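Local coordinates for protein xylan esterase, putative, AXE2C (PDB 2WAA) that removes acetyl groups from plant cell wall xylan and glucomannan, acting as a family 2 carbohydrate esterase, at residues Phe238-Ile242 with Asp279-Leu284; Ser105-His109 with Cys183-Arg187. All coordinates share one frame; numbering follows the deposited sequence.

Contact 1: residues Phe238-Ile242 with Asp279-Leu284; sequences FSPGI and DKKAAL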
# COMPACT_ATOMS: atom_id res chain seq x y z
N PHE A 238 8.96 11.66 15.21
CA PHE A 238 10.29 11.87 15.87
C PHE A 238 11.23 12.79 15.10
O PHE A 238 12.33 13.12 15.58
CB PHE A 238 10.97 10.49 16.13
CG PHE A 238 10.33 9.74 17.26
CD1 PHE A 238 9.01 9.33 17.15
CD2 PHE A 238 11.00 9.49 18.44
CE1 PHE A 238 8.37 8.66 18.19
CE2 PHE A 238 10.39 8.83 19.49
CZ PHE A 238 9.07 8.41 19.39
N SER A 239 10.81 13.23 13.92
CA SER A 239 11.67 14.09 13.10
C SER A 239 11.98 15.42 13.76
O SER A 239 13.14 15.84 13.77
CB SER A 239 11.08 14.30 11.71
OG SER A 239 11.07 13.06 11.07
N PRO A 240 10.97 16.08 14.33
CA PRO A 240 11.32 17.32 15.02
C PRO A 240 12.10 17.11 16.32
O PRO A 240 12.83 18.01 16.72
CB PRO A 240 9.95 17.94 15.37
CG PRO A 240 8.94 17.23 14.45
CD PRO A 240 9.50 15.85 14.31
N GLY A 241 11.95 15.95 16.96
CA GLY A 241 12.52 15.66 18.28
C GLY A 241 11.68 14.51 18.84
O GLY A 241 10.68 14.10 18.23
N ILE A 242 12.05 13.97 19.99
CA ILE A 242 11.23 12.92 20.58
C ILE A 242 9.97 13.54 21.13
O ILE A 242 10.07 14.46 21.95
CB ILE A 242 12.01 12.24 21.72
CG1 ILE A 242 13.21 11.48 21.13
CG2 ILE A 242 11.11 11.35 22.56
CD1 ILE A 242 14.22 10.96 22.20
N ASP A 279 18.82 7.20 19.84
CA ASP A 279 17.94 7.56 20.93
C ASP A 279 16.51 7.60 20.47
O ASP A 279 15.61 7.24 21.21
CB ASP A 279 18.26 8.95 21.55
CG ASP A 279 19.63 9.00 22.26
OD1 ASP A 279 20.21 7.94 22.60
OD2 ASP A 279 20.12 10.15 22.48
N LYS A 280 16.30 8.09 19.26
CA LYS A 280 14.92 8.20 18.79
C LYS A 280 14.28 6.82 18.60
O LYS A 280 13.12 6.60 18.99
CB LYS A 280 14.89 8.97 17.50
CG LYS A 280 15.11 10.45 17.81
CD LYS A 280 15.17 11.23 16.47
CE LYS A 280 15.14 12.75 16.76
NZ LYS A 280 15.28 13.52 15.47
N LYS A 281 15.02 5.91 17.99
CA LYS A 281 14.57 4.53 17.88
C LYS A 281 14.27 3.94 19.27
O LYS A 281 13.22 3.35 19.49
CB LYS A 281 15.63 3.70 17.17
CG LYS A 281 15.26 2.22 16.96
CD LYS A 281 16.47 1.55 16.24
CE LYS A 281 16.28 0.03 16.16
NZ LYS A 281 15.33 -0.36 15.14
N ALA A 282 15.22 4.07 20.20
CA ALA A 282 15.01 3.45 21.51
C ALA A 282 13.76 4.03 22.19
O ALA A 282 13.06 3.32 22.89
CB ALA A 282 16.29 3.64 22.40
N ALA A 283 13.51 5.32 21.99
CA ALA A 283 12.36 5.97 22.60
C ALA A 283 11.08 5.40 22.01
O ALA A 283 10.14 5.09 22.75
CB ALA A 283 12.41 7.49 22.41
N LEU A 284 11.03 5.27 20.69
CA LEU A 284 9.81 4.69 20.10
C LEU A 284 9.58 3.23 20.51
O LEU A 284 8.44 2.81 20.77
CB LEU A 284 9.78 4.84 18.56
CG LEU A 284 8.50 4.33 17.86
CD1 LEU A 284 7.25 4.87 18.57
CD2 LEU A 284 8.48 4.74 16.37
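The ring of Phe238 packs against one side of helix 278-295, where Ala283 and Leu284 meet it. The methyl of Ala283 lies at the ring edge, near the ring plane, with its CB 3.8 Å from Phe238 CE2. Leu284 comes at the ring obliquely, CB standing 3.7 Å from Phe238 CZ while CD1 reaches toward CE1. Phe238 owes this reach to a first torsion of -74°, which sets CG anti to its own carbonyl carbon and sends the ring toward the helix. Phe238 and Leu284 are buried, and here the contact is tight.

The other half is looser and nearer solvent. Exposed Ile242 extends its CD1 to within 3.9 Å of Ala283 CB, and its CG1 lies 4.0 Å from Lys280 CG where the two chains cross. Lys280, extended beyond CG, slides past Phe238 in the opposite direction, and its NZ makes a weak hydrogen bond of 3.0 Å to Phe238 O. That carbonyl also accepts a weak bond from Gly241 N.

The chemistry is thus mainly apolar: within the GDSL-like (SGNH) hydrolase domain, hydrocarbon packing joins the loop that follows Asn236, an inferred transition-state stabiliser, to helix 278-295, while the ammonium probably adds a modest electrostatic attraction to Phe238 O.

Contact 2: residues Ser105-His109 with Cys183-Arg187; sequences SENWH and CWGGR. With ACT (acetate ion), chain B; ACT (acetate ion), chain C.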
# COMPACT_ATOMS: atom_id res chain seq x y z
N SER A 105 2.27 4.81 -7.25
CA SER A 105 2.19 6.11 -6.57
C SER A 105 1.45 6.08 -5.25
O SER A 105 0.78 5.10 -4.94
CB SER A 105 1.61 7.15 -7.52
OG SER A 105 2.64 7.50 -8.43
N GLU A 106 1.58 7.15 -4.45
CA GLU A 106 0.73 7.29 -3.26
C GLU A 106 -0.14 8.55 -3.40
O GLU A 106 -0.02 9.30 -4.35
CB GLU A 106 1.56 7.39 -1.96
CG GLU A 106 2.55 8.56 -1.96
CD GLU A 106 3.27 8.69 -0.62
OE1 GLU A 106 2.64 9.24 0.30
OE2 GLU A 106 4.46 8.24 -0.50
N ASN A 107 -1.01 8.78 -2.44
CA ASN A 107 -2.03 9.85 -2.55
C ASN A 107 -1.55 11.24 -2.91
O ASN A 107 -2.21 11.92 -3.72
CB ASN A 107 -2.81 9.92 -1.26
CG ASN A 107 -3.93 8.86 -1.18
OD1 ASN A 107 -4.95 9.05 -1.81
ND2 ASN A 107 -3.75 7.79 -0.37
N TRP A 108 -0.44 11.72 -2.33
CA TRP A 108 -0.04 13.08 -2.65
C TRP A 108 0.38 13.21 -4.11
O TRP A 108 0.33 14.33 -4.66
CB TRP A 108 0.99 13.68 -1.66
CG TRP A 108 2.42 13.15 -1.72
CD1 TRP A 108 2.99 12.27 -0.83
CD2 TRP A 108 3.45 13.52 -2.63
NE1 TRP A 108 4.30 12.05 -1.16
CE2 TRP A 108 4.61 12.82 -2.25
CE3 TRP A 108 3.51 14.39 -3.72
CZ2 TRP A 108 5.83 12.94 -2.95
CZ3 TRP A 108 4.73 14.50 -4.43
CH2 TRP A 108 5.86 13.75 -4.03
N HIS A 109 0.80 12.12 -4.75
CA HIS A 109 1.10 12.18 -6.17
C HIS A 109 -0.17 12.47 -6.96
O HIS A 109 -0.14 13.16 -7.96
CB HIS A 109 1.63 10.84 -6.68
CG HIS A 109 2.89 10.38 -6.03
ND1 HIS A 109 3.57 9.26 -6.45
CD2 HIS A 109 3.62 10.90 -4.99
CE1 HIS A 109 4.65 9.08 -5.70
NE2 HIS A 109 4.71 10.07 -4.82
N CYS A 183 -0.91 4.28 4.07
CA CYS A 183 0.31 4.97 4.48
C CYS A 183 0.31 6.32 3.77
O CYS A 183 -0.34 6.50 2.73
CB CYS A 183 1.55 4.15 4.11
SG CYS A 183 1.47 3.56 2.36
N TRP A 184 1.05 7.28 4.33
CA TRP A 184 1.13 8.61 3.72
C TRP A 184 2.50 9.19 4.04
O TRP A 184 2.84 9.36 5.24
CB TRP A 184 0.02 9.51 4.29
CG TRP A 184 -0.30 10.69 3.40
CD1 TRP A 184 0.54 11.71 3.08
CD2 TRP A 184 -1.55 10.98 2.77
NE1 TRP A 184 -0.10 12.62 2.27
CE2 TRP A 184 -1.38 12.17 2.05
CE3 TRP A 184 -2.78 10.31 2.71
CZ2 TRP A 184 -2.41 12.75 1.31
CZ3 TRP A 184 -3.80 10.87 1.95
CH2 TRP A 184 -3.61 12.08 1.26
N GLY A 185 3.28 9.50 3.02
CA GLY A 185 4.60 10.08 3.30
C GLY A 185 4.57 11.35 4.14
O GLY A 185 3.72 12.23 3.95
N GLY A 186 5.55 11.46 5.03
CA GLY A 186 5.70 12.66 5.85
C GLY A 186 4.77 12.73 7.06
O GLY A 186 4.97 13.59 7.92
N ARG A 187 3.80 11.80 7.16
CA ARG A 187 2.79 11.80 8.21
C ARG A 187 3.17 10.93 9.42
O ARG A 187 3.96 10.01 9.28
CB ARG A 187 1.44 11.39 7.65
CG ARG A 187 1.00 12.28 6.50
CD ARG A 187 0.55 13.72 6.95
NE ARG A 187 0.28 14.51 5.73
CZ ARG A 187 -0.92 14.55 5.13
NH1 ARG A 187 -1.96 13.86 5.64
NH2 ARG A 187 -1.08 15.26 4.01
C ACT B . 2.86 16.46 4.74
O ACT B . 1.80 17.06 4.41
OXT ACT B . 3.68 17.11 5.44
CH3 ACT B . 3.15 15.04 4.33
C ACT C . 8.61 9.52 5.63
O ACT C . 9.20 10.37 4.88
OXT ACT C . 7.36 9.49 5.53
CH3 ACT C . 9.33 8.61 6.59
O HOH W 1 -0.95 7.79 0.48
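Glu106 and Trp184 mark the closest backbone approach, their CA atoms 7.1 Å apart, where a loop of the N-terminal domain meets the type II turn Trp184-Arg187. Glu106 OE1 receives Gly185 N at 2.8 Å through its syn lone pair, and the N-H points almost straight at it (171°). A first torsion of 58° places CG between backbone N and carbonyl carbon, and the extended chain carries the carboxylate across to the turn; its OE2 is held by Trp161 NE1.

Beside this bond, Asn107 CB sits over one face of Trp184, 3.6 Å from the centroid of the six-membered ring, a CH-pi contact. The Asn107 amide lies nearly parallel to the indole, 6° apart, with OD1 bound by Gln111 and Gly211. A water takes hydrogens from Asn107 N and ND2 and gives one to Cys183 O, 2.7 Å away.

Within the turn, the N-H of Gly186, a residue inferred to stabilise the transition state, donates to OXT of the chain C acetate, probably from the crystallisation liquor, with N 2.7 Å away. Such an N-H is consistent with an oxyanion hole, and by fixing the neighbouring peptide N-H, Glu106 probably helps the N-terminal domain to position it.

From the N terminus the chain first builds a beta-sandwich-like domain, whose loop between strands 94-103 and 112-119 supplies 105-109. Contact 2 closes when the chain, having entered the parallel sheet by strand 133-139, leaves the end of strand 177-183, 74 residues on; it ties the two domains together beside the inferred catalytic centre. Contact 1 opens only later, at the end of helix 235-238, and closes 37 residues on at helix 278-295, wholly within the hydrolase domain. The two loops therefore follow in series, neither nested nor crossed. Their centres lie about 21 Å apart, and the two contacts do not touch, yet contact 2 contains Gly186, and contact 1 begins two residues after Asn236.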